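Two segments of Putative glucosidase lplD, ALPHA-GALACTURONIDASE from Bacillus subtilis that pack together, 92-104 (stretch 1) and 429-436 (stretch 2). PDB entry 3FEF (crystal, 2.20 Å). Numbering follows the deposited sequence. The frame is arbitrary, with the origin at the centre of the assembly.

Stretch 1, residues 92-104: EVDVHLPERCGIY
Stretch 2 (429-436) EQLFNDML

The most unusual feature of this contact is a single, very short salt bridge at the border of an otherwise apolar seam: R100 NH2 lies 2.4 Å from D434 OD2, with a nearly straight N-H...O angle of 162°. The same oxygen also receives a weak hydrogen bond from R100 NH1 at 3.0 Å, bent to 125°, so one carboxylate oxygen meets both terminal nitrogens. The pair illustrates a general principle: a charged clasp can close the border of a hydrophobic contact while sharing its apolar neighbours.

Stretch 2 is helical from 429 to 435, with regular i to i+4 bonds such as D434 N to Q430 O at 3.0 Å. Stretch 1 is already helical at residue 92 and regular over 92-96; 97-100 keep helical phi/psi without the regular bonds, and a turn follows in which C101 N (2.9 Å) and I103 N (3.1 Å) both bond P98 O. G102, at phi/psi 87/10, occupies a conformation in which a CB would jam against the preceding carbonyl oxygen. The segments run in opposing senses, V93 CA lying 6.3 Å from M435 CA and P98 CA 6.7 Å from L431 CA. Together they bury 429 Å².

Two residues of the second stretch supply most of its covered surface. L431 (chi1 t, chi2 p) has its CA-to-CB bond sideways, yet its methyls reach the partner: CD1 is 4.0 Å from L97 CG and 3.8 Å from P98 CA, while CD2 sits 3.8 Å from P98 CB, 4.2 Å from C101 SG and 4.4 Å from I103 CD1. One leucine thus touches both the helical segment and the turn. Selenomethionine M435 (m, t, p) likewise starts sideways and bends inward. Its SE rests 3.8 Å from P98 CG, its CG lies 4.1 Å from V93 CG1 and 4.0 Å from L97 CD2, and its CE comes within 3.3 Å of D94 O, a close approach of methyl to carbonyl.

V93 (t) and L97 (t, p), one helical turn apart, both point toward stretch 2. L97 CD2 also touches D434 CB at 3.8 Å, linking the apolar seam to the acid.

R100 reaches that acid with chi1 at 89° and chi2 and chi3 both t. L431 CD1 covers one face of its guanidinium, leaving the edge to D434 OD2 and, near the plane, Q430 O, 3.8 Å from NH2. D434 (chi1 m) is further tethered within its helix by a weak hydrogen bond from Q430 NE2 to D434 OD1 at 3.3 Å, so its two oxygens serve different partners.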

# COMPACT_ATOMS: atom_id res chain seq x y z
N GLU A 92 -21.32 -33.76 -12.17
CA GLU A 92 -22.13 -33.84 -13.37
C GLU A 92 -23.00 -32.57 -13.50
O GLU A 92 -23.19 -32.03 -14.59
CB GLU A 92 -23.00 -35.09 -13.32
CG GLU A 92 -23.68 -35.46 -14.64
CD GLU A 92 -24.34 -36.84 -14.59
OE1 GLU A 92 -23.65 -37.82 -14.21
OE2 GLU A 92 -25.55 -36.95 -14.92
N VAL A 93 -23.52 -32.11 -12.37
CA VAL A 93 -24.21 -30.83 -12.30
C VAL A 93 -23.23 -29.65 -12.53
O VAL A 93 -23.43 -28.87 -13.44
CB VAL A 93 -24.96 -30.67 -10.97
CG1 VAL A 93 -25.66 -29.30 -10.91
CG2 VAL A 93 -25.96 -31.81 -10.79
N ASP A 94 -22.18 -29.55 -11.73
CA ASP A 94 -21.17 -28.49 -11.96
C ASP A 94 -20.87 -28.36 -13.45
O ASP A 94 -20.96 -27.29 -14.04
CB ASP A 94 -19.84 -28.81 -11.25
CG ASP A 94 -19.97 -28.93 -9.75
OD1 ASP A 94 -21.00 -28.50 -9.20
OD2 ASP A 94 -19.02 -29.44 -9.11
N VAL A 95 -20.49 -29.47 -14.07
CA VAL A 95 -19.93 -29.44 -15.41
C VAL A 95 -20.96 -29.43 -16.54
O VAL A 95 -20.73 -28.80 -17.56
CB VAL A 95 -18.92 -30.60 -15.60
CG1 VAL A 95 -18.27 -30.54 -16.97
CG2 VAL A 95 -17.85 -30.55 -14.49
N HIS A 96 -22.09 -30.11 -16.39
CA HIS A 96 -23.00 -30.28 -17.54
C HIS A 96 -24.31 -29.48 -17.55
O HIS A 96 -24.80 -29.11 -18.63
CB HIS A 96 -23.27 -31.77 -17.81
CG HIS A 96 -22.06 -32.52 -18.25
ND1 HIS A 96 -21.50 -32.36 -19.51
CD2 HIS A 96 -21.26 -33.41 -17.60
CE1 HIS A 96 -20.43 -33.12 -19.61
NE2 HIS A 96 -20.27 -33.77 -18.47
N LEU A 97 -24.84 -29.17 -16.38
CA LEU A 97 -26.10 -28.42 -16.34
C LEU A 97 -26.05 -27.09 -17.11
O LEU A 97 -26.97 -26.73 -17.81
CB LEU A 97 -26.57 -28.21 -14.90
CG LEU A 97 -28.02 -27.71 -14.80
CD1 LEU A 97 -28.99 -28.65 -15.55
CD2 LEU A 97 -28.44 -27.55 -13.34
N PRO A 98 -24.96 -26.34 -16.99
CA PRO A 98 -25.02 -25.04 -17.69
C PRO A 98 -25.17 -25.14 -19.21
O PRO A 98 -25.40 -24.13 -19.87
CB PRO A 98 -23.68 -24.39 -17.33
CG PRO A 98 -23.34 -25.02 -15.99
CD PRO A 98 -23.76 -26.45 -16.14
N GLU A 99 -25.02 -26.35 -19.75
CA GLU A 99 -25.14 -26.56 -21.20
C GLU A 99 -26.55 -26.30 -21.68
O GLU A 99 -26.76 -25.98 -22.85
CB GLU A 99 -24.70 -27.98 -21.59
CG GLU A 99 -23.27 -28.30 -21.20
CD GLU A 99 -22.83 -29.73 -21.54
OE1 GLU A 99 -23.67 -30.54 -22.02
OE2 GLU A 99 -21.64 -30.04 -21.31
N ARG A 100 -27.52 -26.45 -20.79
CA ARG A 100 -28.90 -26.10 -21.11
C ARG A 100 -29.04 -24.62 -21.40
O ARG A 100 -29.98 -24.20 -22.06
CB ARG A 100 -29.80 -26.44 -19.94
CG ARG A 100 -29.93 -25.31 -18.94
CD ARG A 100 -30.89 -25.74 -17.87
NE ARG A 100 -31.07 -24.74 -16.84
CZ ARG A 100 -31.56 -25.02 -15.64
NH1 ARG A 100 -31.90 -26.26 -15.35
NH2 ARG A 100 -31.71 -24.06 -14.74
N CYS A 101 -28.11 -23.81 -20.89
CA CYS A 101 -28.09 -22.37 -21.21
C CYS A 101 -27.02 -22.03 -22.23
O CYS A 101 -26.70 -20.86 -22.41
CB CYS A 101 -27.83 -21.53 -19.97
SG CYS A 101 -29.05 -21.77 -18.69
N GLY A 102 -26.43 -23.04 -22.85
CA GLY A 102 -25.44 -22.80 -23.90
C GLY A 102 -24.00 -22.63 -23.43
O GLY A 102 -23.13 -22.25 -24.21
N ILE A 103 -23.74 -22.92 -22.16
CA ILE A 103 -22.41 -22.77 -21.59
C ILE A 103 -21.68 -24.10 -21.51
O ILE A 103 -22.13 -25.01 -20.81
CB ILE A 103 -22.49 -22.18 -20.17
CG1 ILE A 103 -23.09 -20.76 -20.23
CG2 ILE A 103 -21.09 -22.18 -19.51
CD1 ILE A 103 -23.44 -20.19 -18.89
N TYR A 104 -20.57 -24.21 -22.24
CA TYR A 104 -19.72 -25.39 -22.17
C TYR A 104 -18.49 -25.15 -21.32
O TYR A 104 -17.96 -24.04 -21.25
CB TYR A 104 -19.32 -25.85 -23.57
CG TYR A 104 -20.52 -26.39 -24.28
CD1 TYR A 104 -20.72 -27.75 -24.41
CD2 TYR A 104 -21.51 -25.53 -24.75
CE1 TYR A 104 -21.84 -28.25 -25.03
CE2 TYR A 104 -22.63 -26.02 -25.38
CZ TYR A 104 -22.79 -27.38 -25.51
OH TYR A 104 -23.89 -27.88 -26.12
N GLU A 429 -29.81 -16.79 -12.73
CA GLU A 429 -30.28 -16.98 -11.36
C GLU A 429 -30.91 -18.35 -11.25
O GLU A 429 -30.75 -19.04 -10.26
CB GLU A 429 -31.29 -15.90 -10.98
CG GLU A 429 -31.63 -15.88 -9.50
CD GLU A 429 -32.25 -14.54 -9.08
OE1 GLU A 429 -32.88 -13.86 -9.93
OE2 GLU A 429 -32.10 -14.17 -7.89
N GLN A 430 -31.65 -18.73 -12.28
CA GLN A 430 -32.30 -20.03 -12.27
C GLN A 430 -31.25 -21.15 -12.37
O GLN A 430 -31.26 -22.10 -11.57
CB GLN A 430 -33.32 -20.12 -13.41
CG GLN A 430 -34.13 -21.40 -13.39
CD GLN A 430 -35.08 -21.46 -12.21
OE1 GLN A 430 -35.97 -20.62 -12.09
NE2 GLN A 430 -34.89 -22.44 -11.32
N LEU A 431 -30.34 -21.03 -13.32
CA LEU A 431 -29.20 -21.96 -13.39
C LEU A 431 -28.48 -22.05 -12.03
O LEU A 431 -28.27 -23.14 -11.51
CB LEU A 431 -28.21 -21.54 -14.49
CG LEU A 431 -26.93 -22.37 -14.61
CD1 LEU A 431 -27.27 -23.82 -14.86
CD2 LEU A 431 -26.05 -21.84 -15.72
N PHE A 432 -28.11 -20.91 -11.46
CA PHE A 432 -27.36 -20.89 -10.20
C PHE A 432 -28.10 -21.64 -9.09
O PHE A 432 -27.53 -22.49 -8.42
CB PHE A 432 -27.06 -19.44 -9.80
CG PHE A 432 -26.38 -19.28 -8.45
CD1 PHE A 432 -25.01 -19.45 -8.31
CD2 PHE A 432 -27.10 -18.88 -7.33
CE1 PHE A 432 -24.38 -19.26 -7.07
CE2 PHE A 432 -26.49 -18.70 -6.09
CZ PHE A 432 -25.13 -18.88 -5.96
N ASN A 433 -29.37 -21.31 -8.88
CA ASN A 433 -30.17 -22.00 -7.86
C ASN A 433 -30.30 -23.51 -8.10
O ASN A 433 -30.25 -24.30 -7.16
CB ASN A 433 -31.56 -21.37 -7.75
CG ASN A 433 -31.51 -19.96 -7.18
OD1 ASN A 433 -30.59 -19.61 -6.43
ND2 ASN A 433 -32.49 -19.14 -7.54
N ASP A 434 -30.44 -23.91 -9.36
CA ASP A 434 -30.51 -25.34 -9.69
C ASP A 434 -29.22 -26.05 -9.32
O ASP A 434 -29.24 -27.19 -8.84
CB ASP A 434 -30.82 -25.53 -11.17
CG ASP A 434 -32.26 -25.20 -11.52
OD1 ASP A 434 -33.09 -25.16 -10.59
OD2 ASP A 434 -32.59 -24.98 -12.71
N MSE A 435 -28.09 -25.38 -9.53
CA MSE A 435 -26.78 -25.96 -9.27
C MSE A 435 -26.50 -26.05 -7.77
O MSE A 435 -25.79 -26.94 -7.32
CB MSE A 435 -25.67 -25.17 -9.98
CG MSE A 435 -25.73 -25.29 -11.48
SE MSE A 435 -24.37 -24.23 -12.37
CE MSE A 435 -22.82 -25.40 -12.10
N LEU A 436 -27.03 -25.10 -7.01
CA LEU A 436 -26.82 -25.13 -5.56
C LEU A 436 -27.30 -26.43 -4.93
O LEU A 436 -26.75 -26.87 -3.91
CB LEU A 436 -27.54 -23.96 -4.90
CG LEU A 436 -26.77 -22.64 -4.82
CD1 LEU A 436 -27.50 -21.71 -3.86
CD2 LEU A 436 -25.33 -22.85 -4.37